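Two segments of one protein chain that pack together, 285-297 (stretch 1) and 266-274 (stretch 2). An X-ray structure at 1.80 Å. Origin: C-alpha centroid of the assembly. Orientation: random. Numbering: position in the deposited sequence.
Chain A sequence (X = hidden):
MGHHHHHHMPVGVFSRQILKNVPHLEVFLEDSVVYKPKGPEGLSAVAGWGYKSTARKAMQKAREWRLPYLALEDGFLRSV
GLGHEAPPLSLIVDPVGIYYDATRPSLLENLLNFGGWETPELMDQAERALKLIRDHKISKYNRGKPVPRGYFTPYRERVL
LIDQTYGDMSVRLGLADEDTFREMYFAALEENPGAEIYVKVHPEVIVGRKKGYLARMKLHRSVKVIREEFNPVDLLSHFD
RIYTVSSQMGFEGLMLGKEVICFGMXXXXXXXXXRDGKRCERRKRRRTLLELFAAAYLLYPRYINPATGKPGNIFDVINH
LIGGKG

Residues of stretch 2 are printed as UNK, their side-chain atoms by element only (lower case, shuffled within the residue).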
# COMPACT_ATOMS: atom_id res chain seq x y z
N ARG A 285 0.45 -7.52 -19.26
CA ARG A 285 -0.99 -7.72 -19.34
C ARG A 285 -1.73 -6.47 -18.88
O ARG A 285 -1.44 -5.92 -17.81
CB ARG A 285 -1.40 -8.92 -18.49
CG ARG A 285 -2.88 -9.24 -18.57
CD ARG A 285 -3.12 -10.73 -18.40
NE ARG A 285 -4.55 -11.05 -18.43
CZ ARG A 285 -5.05 -12.25 -18.17
NH1 ARG A 285 -6.36 -12.45 -18.22
NH2 ARG A 285 -4.24 -13.26 -17.85
N ARG A 286 -2.69 -6.03 -19.69
CA ARG A 286 -3.57 -4.93 -19.30
C ARG A 286 -4.64 -5.46 -18.36
O ARG A 286 -5.17 -6.55 -18.55
CB ARG A 286 -4.22 -4.30 -20.53
CG ARG A 286 -3.27 -4.02 -21.69
CD ARG A 286 -2.23 -2.97 -21.34
NE ARG A 286 -1.22 -3.47 -20.42
CZ ARG A 286 -0.32 -2.71 -19.80
NH1 ARG A 286 -0.30 -1.40 -20.00
NH2 ARG A 286 0.55 -3.26 -18.97
N ARG A 287 -4.96 -4.66 -17.34
CA ARG A 287 -5.92 -5.07 -16.32
C ARG A 287 -6.96 -3.98 -16.11
O ARG A 287 -6.67 -2.78 -16.21
CB ARG A 287 -5.22 -5.37 -14.98
CG ARG A 287 -4.40 -6.64 -14.97
CD ARG A 287 -5.28 -7.87 -15.16
NE ARG A 287 -4.55 -9.11 -14.96
CZ ARG A 287 -5.11 -10.32 -14.99
NH1 ARG A 287 -6.41 -10.45 -15.22
NH2 ARG A 287 -4.37 -11.40 -14.80
N THR A 288 -8.18 -4.41 -15.83
CA THR A 288 -9.24 -3.50 -15.41
C THR A 288 -9.06 -3.15 -13.94
O THR A 288 -8.34 -3.82 -13.19
CB THR A 288 -10.62 -4.13 -15.61
OG1 THR A 288 -10.77 -5.23 -14.70
CG2 THR A 288 -10.79 -4.63 -17.04
N LEU A 289 -9.73 -2.07 -13.53
CA LEU A 289 -9.68 -1.67 -12.12
C LEU A 289 -10.18 -2.80 -11.23
O LEU A 289 -9.56 -3.12 -10.21
CB LEU A 289 -10.50 -0.40 -11.91
CG LEU A 289 -10.47 0.27 -10.53
CD1 LEU A 289 -11.39 -0.41 -9.52
CD2 LEU A 289 -9.05 0.34 -9.98
N LEU A 290 -11.30 -3.41 -11.61
CA LEU A 290 -11.85 -4.50 -10.80
C LEU A 290 -10.86 -5.65 -10.69
O LEU A 290 -10.69 -6.23 -9.61
CB LEU A 290 -13.17 -4.98 -11.39
CG LEU A 290 -13.97 -5.95 -10.52
CD1 LEU A 290 -14.43 -5.29 -9.23
CD2 LEU A 290 -15.16 -6.50 -11.29
N GLU A 291 -10.19 -5.99 -11.79
CA GLU A 291 -9.22 -7.08 -11.75
C GLU A 291 -8.03 -6.72 -10.87
O GLU A 291 -7.58 -7.53 -10.05
CB GLU A 291 -8.75 -7.43 -13.16
CG GLU A 291 -9.80 -8.14 -14.00
CD GLU A 291 -9.36 -8.34 -15.44
OE1 GLU A 291 -8.45 -7.61 -15.89
OE2 GLU A 291 -9.93 -9.22 -16.12
N LEU A 292 -7.51 -5.50 -11.02
CA LEU A 292 -6.40 -5.04 -10.19
C LEU A 292 -6.79 -5.06 -8.71
O LEU A 292 -6.04 -5.53 -7.86
CB LEU A 292 -5.98 -3.64 -10.62
CG LEU A 292 -4.87 -2.95 -9.83
CD1 LEU A 292 -3.65 -3.84 -9.68
CD2 LEU A 292 -4.49 -1.65 -10.52
N PHE A 293 -7.99 -4.55 -8.40
CA PHE A 293 -8.46 -4.55 -7.02
C PHE A 293 -8.62 -5.96 -6.48
O PHE A 293 -8.25 -6.24 -5.34
CB PHE A 293 -9.79 -3.79 -6.95
CG PHE A 293 -10.48 -3.91 -5.62
CD1 PHE A 293 -10.13 -3.09 -4.56
CD2 PHE A 293 -11.49 -4.84 -5.43
CE1 PHE A 293 -10.77 -3.20 -3.34
CE2 PHE A 293 -12.14 -4.95 -4.22
CZ PHE A 293 -11.77 -4.14 -3.17
N ALA A 294 -9.16 -6.88 -7.29
CA ALA A 294 -9.37 -8.25 -6.83
C ALA A 294 -8.05 -8.89 -6.41
O ALA A 294 -7.95 -9.49 -5.33
CB ALA A 294 -10.04 -9.07 -7.93
N ALA A 295 -7.03 -8.79 -7.26
CA ALA A 295 -5.74 -9.38 -6.92
C ALA A 295 -5.09 -8.66 -5.74
O ALA A 295 -4.59 -9.30 -4.80
CB ALA A 295 -4.81 -9.35 -8.13
N ALA A 296 -5.10 -7.33 -5.76
CA ALA A 296 -4.33 -6.56 -4.79
C ALA A 296 -4.96 -6.60 -3.40
O ALA A 296 -4.25 -6.69 -2.40
CB ALA A 296 -4.17 -5.12 -5.26
N TYR A 297 -6.29 -6.52 -3.32
CA TYR A 297 -6.96 -6.40 -2.03
C TYR A 297 -7.60 -7.69 -1.55
O TYR A 297 -7.68 -7.91 -0.33
CB TYR A 297 -8.03 -5.29 -2.09
CG TYR A 297 -7.51 -3.90 -1.76
CD1 TYR A 297 -6.37 -3.39 -2.39
CD2 TYR A 297 -8.16 -3.09 -0.83
CE1 TYR A 297 -5.90 -2.12 -2.09
CE2 TYR A 297 -7.70 -1.82 -0.53
CZ TYR A 297 -6.57 -1.34 -1.17
OH TYR A 297 -6.09 -0.08 -0.88
N UNK A 266 4.49 2.59 -8.84
CA UNK A 266 3.92 1.81 -7.73
C UNK A 266 3.26 0.52 -8.19
O UNK A 266 3.23 0.22 -9.39
c UNK A 266 2.90 2.78 -7.12
c UNK A 266 3.78 3.86 -9.06
c UNK A 266 2.53 3.69 -8.24
N UNK A 267 2.71 -0.25 -7.25
CA UNK A 267 2.21 -1.58 -7.58
C UNK A 267 1.06 -1.53 -8.58
O UNK A 267 0.85 -2.49 -9.33
c UNK A 267 0.59 -1.71 -5.62
c UNK A 267 -0.69 -2.16 -5.91
c UNK A 267 -0.36 -0.16 -4.04
c UNK A 267 -1.80 -1.62 -5.28
c UNK A 267 0.74 -0.71 -4.68
c UNK A 267 1.78 -2.32 -6.31
c UNK A 267 -1.63 -0.62 -4.35
N UNK A 268 0.32 -0.42 -8.61
CA UNK A 268 -0.85 -0.29 -9.45
C UNK A 268 -0.57 0.42 -10.77
O UNK A 268 -1.49 0.58 -11.58
c UNK A 268 -1.63 2.95 -8.89
c UNK A 268 -1.21 4.16 -8.39
c UNK A 268 -0.95 1.87 -6.87
c UNK A 268 -0.66 4.22 -7.12
c UNK A 268 -1.51 1.79 -8.14
c UNK A 268 -1.96 0.46 -8.70
c UNK A 268 -0.54 3.08 -6.36
o UNK A 268 -0.24 5.43 -6.61
N UNK A 269 0.66 0.86 -10.99
CA UNK A 269 1.03 1.53 -12.23
C UNK A 269 1.50 0.51 -13.27
O UNK A 269 1.89 -0.62 -12.94
c UNK A 269 2.13 2.56 -11.98
N UNK A 270 1.45 0.92 -14.53
CA UNK A 270 1.94 0.09 -15.62
C UNK A 270 0.99 -0.99 -16.09
O UNK A 270 1.41 -1.87 -16.85
N UNK A 271 -0.28 -0.94 -15.68
CA UNK A 271 -1.27 -1.93 -16.10
C UNK A 271 -2.30 -1.34 -17.06
O UNK A 271 -3.26 -2.03 -17.42
c UNK A 271 0.65 -6.38 -14.89
c UNK A 271 1.36 -5.59 -12.72
c UNK A 271 0.51 -4.50 -12.89
c UNK A 271 -1.01 -3.12 -13.89
c UNK A 271 -1.97 -2.52 -14.87
n UNK A 271 0.26 -3.44 -12.07
c UNK A 271 -0.27 -4.33 -14.05
c UNK A 271 -0.66 -2.61 -12.68
c UNK A 271 -0.19 -5.29 -15.07
c UNK A 271 1.41 -6.52 -13.72
N UNK A 272 -2.12 -0.09 -17.48
CA UNK A 272 -3.03 0.56 -18.41
C UNK A 272 -4.09 1.42 -17.76
O UNK A 272 -4.94 1.96 -18.48
N UNK A 273 -4.07 1.57 -16.44
CA UNK A 273 -5.08 2.34 -15.73
C UNK A 273 -4.59 3.71 -15.28
O UNK A 273 -5.39 4.51 -14.79
c UNK A 273 -7.54 0.42 -15.57
c UNK A 273 -6.24 0.21 -14.80
c UNK A 273 -5.57 1.55 -14.50
c UNK A 273 -6.50 -0.55 -13.51
N UNK A 274 -3.30 4.00 -15.44
CA UNK A 274 -2.70 5.22 -14.95
C UNK A 274 -1.94 5.91 -16.07
O UNK A 274 -1.58 5.30 -17.08
o UNK A 274 -0.86 3.88 -14.14
c UNK A 274 -1.75 4.94 -13.78
c UNK A 274 -2.52 4.56 -12.53

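Position 266 has three side-chain carbons that close a ring onto the backbone N. They lie far from stretch 1. This is Pro266, and it opens a type I beta turn.

Position 267 has one carbon followed by a ring of six carbons, with no heteroatom. The CA-to-CB bond points toward stretch 1, and a ring carbon lies near Ala296 CB. This is Phe267. Its CE1 is 4.2 Å from Ala296 CB, an apolar contact at an oblique angle to the ring.

Position 268 has the same plan, but its six-carbon ring bears one oxygen. Its CB packs 3.8 Å from Leu292 CD2. This is Tyr268. The end of its side chain leads away, and its hydroxyl is hydrogen-bonded elsewhere in the structure.

Position 269 has a single side-chain carbon, pointing away from stretch 1. This is Ala269. Its N closes the turn on Pro266 O at 3.1 Å.

Position 270 has no side-chain atoms. Its phi of 81° favours glycine, and this is Gly270. Gly270 O accepts a hydrogen bond from Arg286 NH2 at 2.7 Å, near the guanidinium plane.

Position 271 has one carbon, then fused five- and six-membered rings holding eight carbons and one nitrogen. Arg285 O meets the edge of the ring system. This is Trp271. Its NE1 donates to Phe267 O at 3.0 Å, which ties the ring to its own stretch. Arg285 O lies 3.1 Å from Trp271 CE3 and has no hydrogen-bond partner in the model.

Position 272 also lacks a side chain. An ideal CB would be jammed against the preceding carbonyl O and would lie 3.5 Å from Arg286 CD. This is Gly272. Its N lies over one face of the Arg286 guanidinium; both groups are donors, so they form no hydrogen bond.

Position 273 has four carbons, forked at the second, and points toward stretch 1. The carbons reach Arg287 O and Leu292 CD2. This is Leu273. Its CG is 3.3 Å from Arg287 O, and its CD1 is 3.8 Å from Leu292 CD2.

Position 274 has one carbon carrying one oxygen and one carbon. It does not reach stretch 1. This is Thr274.

The contact combines backbone pairing with apolar packing. Arg287 N donates to Trp271 O at 3.1 Å and 167°, a nearly straight bond that joins the two loops. The Arg286 side chain adds its bond to Gly270 O. Further along, the helix brings Leu292 against Tyr268, Trp271 and Leu273, and Ala296 one turn later meets Phe267. Together the stretches bury 541 Å².

Stretch 2, residues 266-274: PFYAGWGLT
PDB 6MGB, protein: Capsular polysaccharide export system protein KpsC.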